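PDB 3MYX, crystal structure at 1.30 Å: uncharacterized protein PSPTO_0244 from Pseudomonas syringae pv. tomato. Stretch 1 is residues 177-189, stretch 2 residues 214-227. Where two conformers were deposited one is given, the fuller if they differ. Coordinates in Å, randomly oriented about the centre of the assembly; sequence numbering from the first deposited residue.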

ATOM      1  N   TYR A 177       4.595 -13.822 -15.162  1.00  6.30           N
ATOM      2  CA  TYR A 177       5.546 -14.776 -14.599  1.00  6.43           C
ATOM      3  C   TYR A 177       4.975 -15.595 -13.478  1.00  6.22           C
ATOM      4  O   TYR A 177       3.911 -15.276 -12.910  1.00  6.17           O
ATOM      5  CB  TYR A 177       6.833 -14.099 -14.133  1.00  6.69           C
ATOM      6  CG  TYR A 177       6.720 -13.182 -12.931  1.00  6.87           C
ATOM      7  CD1 TYR A 177       6.323 -11.860 -13.067  1.00  7.11           C
ATOM      8  CD2 TYR A 177       7.043 -13.632 -11.661  1.00  7.53           C
ATOM      9  CE1 TYR A 177       6.269 -11.002 -11.983  1.00  6.41           C
ATOM     10  CE2 TYR A 177       7.005 -12.792 -10.571  1.00  7.63           C
ATOM     11  CZ  TYR A 177       6.621 -11.471 -10.734  1.00  6.56           C
ATOM     12  OH  TYR A 177       6.560 -10.604  -9.672  1.00  8.10           O
ATOM     13  N   GLU A 178       5.699 -16.669 -13.171  1.00  6.69           N
ATOM     14  CA  GLU A 178       5.355 -17.589 -12.099  1.00  7.35           C
ATOM     15  C   GLU A 178       6.620 -17.976 -11.380  1.00  7.42           C
ATOM     16  O   GLU A 178       7.614 -18.316 -12.009  1.00  8.80           O
ATOM     17  CB  GLU A 178       4.658 -18.829 -12.672  1.00  8.12           C
ATOM     18  CG  GLU A 178       4.187 -19.835 -11.600  1.00  9.53           C
ATOM     19  CD  GLU A 178       3.545 -21.087 -12.187  1.00 11.26           C
ATOM     20  OE1 GLU A 178       3.282 -21.128 -13.409  1.00 14.72           O
ATOM     21  OE2 GLU A 178       3.291 -22.019 -11.404  1.00 14.06           O
ATOM     22  N   ARG A 179       6.571 -17.942 -10.054  1.00  8.38           N
ATOM     23  CA  ARG A 179       7.681 -18.360  -9.220  1.00  9.09           C
ATOM     24  C   ARG A 179       7.178 -19.273  -8.118  1.00 10.47           C
ATOM     25  O   ARG A 179       5.976 -19.355  -7.853  1.00 10.86           O
ATOM     26  CB  ARG A 179       8.369 -17.135  -8.610  1.00  9.83           C
ATOM     27  CG  ARG A 179       7.458 -16.215  -7.795  1.00 10.86           C
ATOM     28  CD  ARG A 179       8.263 -15.225  -6.974  1.00 12.21           C
ATOM     29  NE  ARG A 179       7.414 -14.374  -6.137  1.00 11.88           N
ATOM     30  CZ  ARG A 179       6.832 -14.757  -5.004  1.00 11.26           C
ATOM     31  NH1 ARG A 179       6.976 -16.003  -4.536  1.00 12.84           N
ATOM     32  NH2 ARG A 179       6.081 -13.893  -4.329  1.00 13.80           N
ATOM     33  N   ILE A 180       8.110 -19.927  -7.450  1.00  9.98           N
ATOM     34  CA  ILE A 180       7.766 -20.772  -6.321  1.00 10.32           C
ATOM     35  C   ILE A 180       7.415 -19.942  -5.105  1.00 10.68           C
ATOM     36  O   ILE A 180       7.734 -18.758  -5.017  1.00 11.06           O
ATOM     37  CB  ILE A 180       8.887 -21.782  -5.993  1.00 11.42           C
ATOM     38  CG1 ILE A 180      10.135 -21.074  -5.454  1.00 12.28           C
ATOM     39  CG2 ILE A 180       9.184 -22.662  -7.216  1.00 12.78           C
ATOM     40  CD1 ILE A 180      11.216 -22.066  -4.971  1.00 14.58           C
ATOM     41  N   SER A 181       6.728 -20.559  -4.164  1.00 10.91           N
ATOM     42  CA  SER A 181       6.417 -19.900  -2.905  1.00 12.53           C
ATOM     43  C   SER A 181       7.698 -19.601  -2.134  1.00 13.51           C
ATOM     44  O   SER A 181       8.593 -20.453  -2.031  1.00 14.21           O
ATOM     45  CB  SER A 181       5.529 -20.820  -2.074  1.00 13.46           C
ATOM     46  OG  SER A 181       5.147 -20.230  -0.851  1.00 16.88           O
ATOM     47  N   ARG A 182       7.781 -18.382  -1.610  1.00 14.23           N
ATOM     48  CA  ARG A 182       8.896 -17.927  -0.787  0.50 14.55           C
ATOM     49  C   ARG A 182       8.364 -17.010   0.311  1.00 14.31           C
ATOM     50  O   ARG A 182       7.358 -16.326   0.105  1.00 12.77           O
ATOM     51  CB  ARG A 182       9.896 -17.139  -1.635  0.50 15.93           C
ATOM     52  CG  ARG A 182      10.540 -17.931  -2.763  0.50 17.03           C
ATOM     53  CD  ARG A 182      11.525 -18.945  -2.197  0.50 17.95           C
ATOM     54  NE  ARG A 182      12.524 -18.275  -1.371  0.50 19.43           N
ATOM     55  CZ  ARG A 182      13.191 -18.832  -0.365  0.50 22.61           C
ATOM     56  NH1 ARG A 182      12.975 -20.095  -0.024  0.50 23.38           N
ATOM     57  NH2 ARG A 182      14.069 -18.109   0.315  0.50 24.61           N
ATOM     58  N   PRO A 183       9.042 -16.974   1.482  1.00 12.86           N
ATOM     59  CA  PRO A 183       8.663 -15.952   2.474  1.00 12.65           C
ATOM     60  C   PRO A 183       9.003 -14.572   1.934  1.00 13.02           C
ATOM     61  O   PRO A 183      10.107 -14.363   1.426  1.00 13.57           O
ATOM     62  CB  PRO A 183       9.525 -16.291   3.702  1.00 13.74           C
ATOM     63  CG  PRO A 183      10.130 -17.586   3.443  1.00 15.55           C
ATOM     64  CD  PRO A 183      10.117 -17.847   1.980  1.00 13.69           C
ATOM     65  N   HIS A 184       8.065 -13.632   2.022  1.00 10.88           N
ATOM     66  CA  HIS A 184       8.303 -12.319   1.420  1.00 11.27           C
ATOM     67  C   HIS A 184       9.490 -11.640   2.093  1.00 11.16           C
ATOM     68  O   HIS A 184       9.589 -11.633   3.312  1.00 12.80           O
ATOM     69  CB  HIS A 184       7.043 -11.461   1.508  1.00 11.29           C
ATOM     70  CG  HIS A 184       6.752 -10.690   0.260  1.00 10.50           C
ATOM     71  ND1 HIS A 184       6.629 -11.296  -0.970  1.00 11.61           N
ATOM     72  CD2 HIS A 184       6.494  -9.374   0.061  1.00 11.36           C
ATOM     73  CE1 HIS A 184       6.338 -10.375  -1.874  1.00 12.37           C
ATOM     74  NE2 HIS A 184       6.259  -9.199  -1.279  1.00 11.98           N
ATOM     75  N   LYS A 185      10.406 -11.104   1.299  1.00 12.66           N
ATOM     76  CA  LYS A 185      11.636 -10.525   1.839  1.00 13.94           C
ATOM     77  C   LYS A 185      11.414  -9.201   2.564  1.00 12.79           C
ATOM     78  O   LYS A 185      12.182  -8.842   3.458  1.00 13.69           O
ATOM     79  CB  LYS A 185      12.661 -10.355   0.714  1.00 17.28           C
ATOM     80  CG  LYS A 185      13.161 -11.677   0.137  1.00 20.72           C
ATOM     81  N   ILE A 186      10.349  -8.504   2.181  1.00 11.13           N
ATOM     82  CA  ILE A 186      10.013  -7.185   2.718  1.00 11.09           C
ATOM     83  C   ILE A 186       8.503  -7.107   2.918  1.00  8.48           C
ATOM     84  O   ILE A 186       7.774  -8.011   2.526  1.00  9.34           O
ATOM     85  CB  ILE A 186      10.551  -6.040   1.817  1.00 12.93           C
ATOM     86  CG1 ILE A 186      10.216  -6.225   0.357  1.00 17.17           C
ATOM     87  CG2 ILE A 186      12.080  -5.984   1.901  1.00 17.80           C
ATOM     88  CD1 ILE A 186       8.813  -6.260   0.046  1.00 18.65           C
ATOM     89  N   HIS A 187       8.052  -6.046   3.572  1.00  7.32           N
ATOM     90  CA  HIS A 187       6.631  -5.737   3.646  1.00  7.38           C
ATOM     91  C   HIS A 187       6.202  -5.095   2.343  1.00  7.14           C
ATOM     92  O   HIS A 187       6.932  -4.253   1.806  1.00  8.64           O
ATOM     93  CB  HIS A 187       6.346  -4.734   4.748  1.00  8.19           C
ATOM     94  CG  HIS A 187       6.695  -5.205   6.116  1.00  9.95           C
ATOM     95  ND1 HIS A 187       5.995  -6.206   6.759  1.00 12.95           N
ATOM     96  CD2 HIS A 187       7.655  -4.795   6.977  1.00 14.35           C
ATOM     97  CE1 HIS A 187       6.509  -6.385   7.963  1.00 13.60           C
ATOM     98  NE2 HIS A 187       7.510  -5.538   8.120  1.00 12.47           N
ATOM     99  N   GLU A 188       5.026  -5.458   1.840  1.00  6.74           N
ATOM    100  CA  GLU A 188       4.541  -4.882   0.575  1.00  7.21           C
ATOM    101  C   GLU A 188       3.039  -4.652   0.543  1.00  6.69           C
ATOM    102  O   GLU A 188       2.266  -5.603   0.686  1.00  8.47           O
ATOM    103  CB  GLU A 188       4.930  -5.787  -0.600  1.00  8.37           C
ATOM    104  CG  GLU A 188       4.464  -5.250  -1.938  1.00 10.14           C
ATOM    105  CD  GLU A 188       5.024  -5.984  -3.132  1.00 14.24           C
ATOM    106  OE1 GLU A 188       5.664  -7.046  -2.967  1.00 15.24           O
ATOM    107  OE2 GLU A 188       4.815  -5.471  -4.259  1.00 17.75           O
ATOM    108  N   LEU A 189       2.628  -3.412   0.303  1.00  6.34           N
ATOM    109  CA  LEU A 189       1.268  -3.105  -0.101  1.00  7.01           C
ATOM    110  C   LEU A 189       1.255  -3.012  -1.612  1.00  6.84           C
ATOM    111  O   LEU A 189       2.143  -2.407  -2.200  1.00  7.16           O
ATOM    112  CB  LEU A 189       0.777  -1.775   0.502  1.00  7.68           C
ATOM    113  CG  LEU A 189      -0.663  -1.391   0.127  1.00  8.62           C
ATOM    114  CD1 LEU A 189      -1.345  -0.600   1.238  1.00 12.96           C
ATOM    115  CD2 LEU A 189      -0.726  -0.615  -1.187  1.00 10.99           C
ATOM    116  N   THR A 214      -6.662  -3.973  -3.231  1.00  6.58           N
ATOM    117  CA  THR A 214      -5.447  -3.733  -2.463  1.00  6.46           C
ATOM    118  C   THR A 214      -5.175  -4.927  -1.546  1.00  6.27           C
ATOM    119  O   THR A 214      -6.072  -5.389  -0.827  1.00  7.12           O
ATOM    120  CB  THR A 214      -5.559  -2.471  -1.604  1.00  6.54           C
ATOM    121  OG1 THR A 214      -5.797  -1.357  -2.453  1.00  7.38           O
ATOM    122  CG2 THR A 214      -4.285  -2.253  -0.809  1.00  6.89           C
ATOM    123  N   VAL A 215      -3.937  -5.405  -1.570  1.00  6.96           N
ATOM    124  CA  VAL A 215      -3.465  -6.505  -0.755  1.00  7.21           C
ATOM    125  C   VAL A 215      -2.196  -6.072  -0.019  1.00  6.44           C
ATOM    126  O   VAL A 215      -1.420  -5.250  -0.519  1.00  6.98           O
ATOM    127  CB  VAL A 215      -3.192  -7.780  -1.625  1.00  8.76           C
ATOM    128  CG1 VAL A 215      -2.087  -7.552  -2.651  1.00 10.92           C
ATOM    129  CG2 VAL A 215      -2.904  -9.023  -0.768  1.00 12.18           C
ATOM    130  N   PHE A 216      -1.986  -6.635   1.168  1.00  8.09           N
ATOM    131  CA  PHE A 216      -0.775  -6.426   1.952  1.00  7.48           C
ATOM    132  C   PHE A 216      -0.104  -7.765   2.189  1.00  8.46           C
ATOM    133  O   PHE A 216      -0.749  -8.718   2.639  1.00  9.78           O
ATOM    134  CB  PHE A 216      -1.059  -5.730   3.285  1.00  8.35           C
ATOM    135  CG  PHE A 216       0.183  -5.497   4.112  1.00  7.81           C
ATOM    136  CD1 PHE A 216       1.061  -4.467   3.804  1.00  7.86           C
ATOM    137  CD2 PHE A 216       0.499  -6.345   5.163  1.00  9.45           C
ATOM    138  CE1 PHE A 216       2.212  -4.291   4.539  1.00  9.00           C
ATOM    139  CE2 PHE A 216       1.632  -6.149   5.908  1.00  9.56           C
ATOM    140  CZ  PHE A 216       2.488  -5.150   5.598  1.00  9.10           C
ATOM    141  N   VAL A 217       1.183  -7.838   1.860  1.00  7.76           N
ATOM    142  CA  VAL A 217       1.985  -9.028   2.105  1.00  8.15           C
ATOM    143  C   VAL A 217       3.023  -8.699   3.177  1.00  8.08           C
ATOM    144  O   VAL A 217       3.932  -7.905   2.958  1.00  8.71           O
ATOM    145  CB  VAL A 217       2.688  -9.525   0.828  1.00  9.20           C
ATOM    146  CG1 VAL A 217       3.423 -10.835   1.126  1.00 10.72           C
ATOM    147  CG2 VAL A 217       1.682  -9.724  -0.312  1.00 11.65           C
ATOM    148  N   ALA A 218       2.866  -9.270   4.359  1.00  9.24           N
ATOM    149  CA  ALA A 218       3.801  -9.019   5.440  1.00 10.16           C
ATOM    150  C   ALA A 218       5.153  -9.649   5.158  1.00 10.62           C
ATOM    151  O   ALA A 218       5.249 -10.717   4.543  1.00 10.78           O
ATOM    152  CB  ALA A 218       3.235  -9.572   6.766  1.00 11.62           C
ATOM    153  N   GLN A 219       6.206  -8.995   5.619  1.00 10.19           N
ATOM    154  CA  GLN A 219       7.537  -9.576   5.571  0.50 10.77           C
ATOM    155  C   GLN A 219       7.501 -10.955   6.233  1.00 11.90           C
ATOM    156  O   GLN A 219       6.982 -11.108   7.351  1.00 12.70           O
ATOM    157  CB  GLN A 219       8.533  -8.664   6.287  0.50 11.04           C
ATOM    158  CG  GLN A 219       9.981  -9.126   6.204  0.50 13.37           C
ATOM    159  CD  GLN A 219      10.940  -8.150   6.864  0.50 16.73           C
ATOM    160  OE1 GLN A 219      10.667  -7.629   7.948  0.50 18.84           O
ATOM    161  NE2 GLN A 219      12.070  -7.899   6.211  0.50 18.56           N
ATOM    162  N   GLY A 220       8.046 -11.946   5.538  1.00 12.21           N
ATOM    163  CA  GLY A 220       8.067 -13.322   6.025  1.00 13.51           C
ATOM    164  C   GLY A 220       6.874 -14.152   5.602  1.00 13.63           C
ATOM    165  O   GLY A 220       6.886 -15.368   5.778  1.00 15.00           O
ATOM    166  N   ALA A 221       5.833 -13.535   5.050  1.00 12.55           N
ATOM    167  CA  ALA A 221       4.644 -14.292   4.651  1.00 13.13           C
ATOM    168  C   ALA A 221       4.980 -15.193   3.466  1.00 13.24           C
ATOM    169  O   ALA A 221       5.452 -14.700   2.437  1.00 12.98           O
ATOM    170  CB  ALA A 221       3.502 -13.366   4.285  1.00 13.46           C
ATOM    171  N   PRO A 222       4.757 -16.516   3.601  1.00 13.94           N
ATOM    172  CA  PRO A 222       4.941 -17.348   2.422  1.00 14.68           C
ATOM    173  C   PRO A 222       3.885 -17.043   1.386  1.00 15.71           C
ATOM    174  O   PRO A 222       2.691 -16.964   1.682  1.00 17.80           O
ATOM    175  CB  PRO A 222       4.777 -18.773   2.954  1.00 16.18           C
ATOM    176  CG  PRO A 222       5.144 -18.677   4.392  1.00 16.34           C
ATOM    177  CD  PRO A 222       4.599 -17.335   4.819  1.00 14.98           C
ATOM    178  N   CYS A 223       4.349 -16.896   0.162  1.00 14.83           N
ATOM    179  CA  CYS A 223       3.540 -16.423  -0.937  0.50 14.84           C
ATOM    180  C   CYS A 223       4.116 -16.970  -2.248  1.00 13.42           C
ATOM    181  O   CYS A 223       5.303 -16.718  -2.451  1.00 12.96           O
ATOM    182  CB  CYS A 223       3.672 -14.896  -0.904  0.50 14.48           C
ATOM    183  SG  CYS A 223       2.674 -13.934  -2.007  0.50 14.92           S
ATOM    184  N   LYS A 224       3.300 -17.584  -3.095  1.00 12.72           N
ATOM    185  CA  LYS A 224       3.635 -17.884  -4.476  0.50 11.04           C
ATOM    186  C   LYS A 224       2.940 -16.851  -5.351  1.00  9.70           C
ATOM    187  O   LYS A 224       1.803 -16.531  -5.103  1.00 10.81           O
ATOM    188  CB  LYS A 224       3.114 -19.270  -4.817  0.50 12.13           C
ATOM    189  CG  LYS A 224       3.428 -19.740  -6.205  0.50 11.98           C
ATOM    190  CD  LYS A 224       2.671 -21.007  -6.516  0.50 12.30           C
ATOM    191  CE  LYS A 224       2.789 -21.366  -7.973  0.50 13.00           C
ATOM    192  NZ  LYS A 224       4.206 -21.581  -8.364  0.50 14.36           N
ATOM    193  N   TRP A 225       3.646 -16.334  -6.355  1.00  8.43           N
ATOM    194  CA  TRP A 225       3.077 -15.410  -7.330  1.00  8.59           C
ATOM    195  C   TRP A 225       2.881 -16.136  -8.649  1.00  7.84           C
ATOM    196  O   TRP A 225       3.828 -16.754  -9.159  1.00  8.26           O
ATOM    197  CB  TRP A 225       4.036 -14.243  -7.551  1.00  8.13           C
ATOM    198  CG  TRP A 225       3.703 -13.323  -8.710  1.00  7.15           C
ATOM    199  CD1 TRP A 225       3.750 -13.627 -10.042  1.00  6.94           C
ATOM    200  CD2 TRP A 225       3.288 -11.947  -8.638  1.00  6.98           C
ATOM    201  NE1 TRP A 225       3.393 -12.539 -10.794  1.00  7.41           N
ATOM    202  CE2 TRP A 225       3.130 -11.491  -9.962  1.00  6.87           C
ATOM    203  CE3 TRP A 225       3.070 -11.045  -7.589  1.00  6.83           C
ATOM    204  CZ2 TRP A 225       2.698 -10.202 -10.261  1.00  7.77           C
ATOM    205  CZ3 TRP A 225       2.641  -9.773  -7.893  1.00  9.51           C
ATOM    206  CH2 TRP A 225       2.481  -9.357  -9.214  1.00  9.74           C
ATOM    207  N   THR A 226       1.683 -16.029  -9.216  1.00  7.16           N
ATOM    208  CA  THR A 226       1.407 -16.443 -10.598  1.00  8.11           C
ATOM    209  C   THR A 226       0.595 -15.379 -11.302  1.00  6.57           C
ATOM    210  O   THR A 226      -0.529 -15.075 -10.908  1.00  8.42           O
ATOM    211  CB  THR A 226       0.615 -17.760 -10.681  1.00  9.40           C
ATOM    212  OG1 THR A 226       1.258 -18.740  -9.877  1.00 10.94           O
ATOM    213  CG2 THR A 226       0.554 -18.251 -12.143  1.00 10.63           C
ATOM    214  N   SER A 227       1.155 -14.834 -12.371  1.00  6.80           N
ATOM    215  CA  SER A 227       0.417 -13.961 -13.268  1.00  6.21           C
ATOM    216  C   SER A 227       0.520 -14.534 -14.672  1.00  7.22           C
ATOM    217  O   SER A 227       1.584 -14.968 -15.106  1.00  9.49           O
ATOM    218  CB  SER A 227       0.932 -12.525 -13.212  1.00  7.01           C
ATOM    219  OG  SER A 227       2.312 -12.429 -13.514  1.00  6.69           O
TER

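What pairs the strand at Thr214-Val217 with stretch 1? It runs antiparallel to Glu188-Leu189: Val217 N donates to Glu188 O (2.7 Å), and Glu188 N to Val217 O (2.9 Å). Val217, chi1 t, lays its CG1 over one face of the His184 ring, 3.4 Å from His184 CG, while His184 NE2 donates to Glu188 OE1 (2.8 Å).

How does the chain turn while keeping contact? Ala218-Ala221 form a type II turn whose Gly220, at phi 91°, adopts a backbone that would jam a CB against the preceding carbonyl. Gln219 lays CB over the His187 ring and extends far enough for NE2 to reach Lys185 O (2.9 Å). Gly220 N donates to His184 O (2.7 Å), and Ala221 O accepts from His184 N (2.9 Å).

What does the returning strand offer? Cys223 O accepts from both Arg182 N (3.1 Å) and Arg179 NH1 (2.8 Å). The long side chain of Lys224 carries NZ to Arg179 O (2.9 Å) and into a salt bridge with Glu178 OE2 (3.2 Å).

Where is the aromatic anchor? Buried Trp225 stacks, offset, on Tyr177, its five-membered ring nearly parallel to the tyrosine ring. Ser227 OG links the indole to the backbone of Tyr177, accepting from Trp225 NE1 (2.9 Å) and Tyr177 N (3.1 Å). Of the 1236 Å² buried between the stretches, both sides summed, Trp225 and Tyr177 contribute 96 and 93 Å².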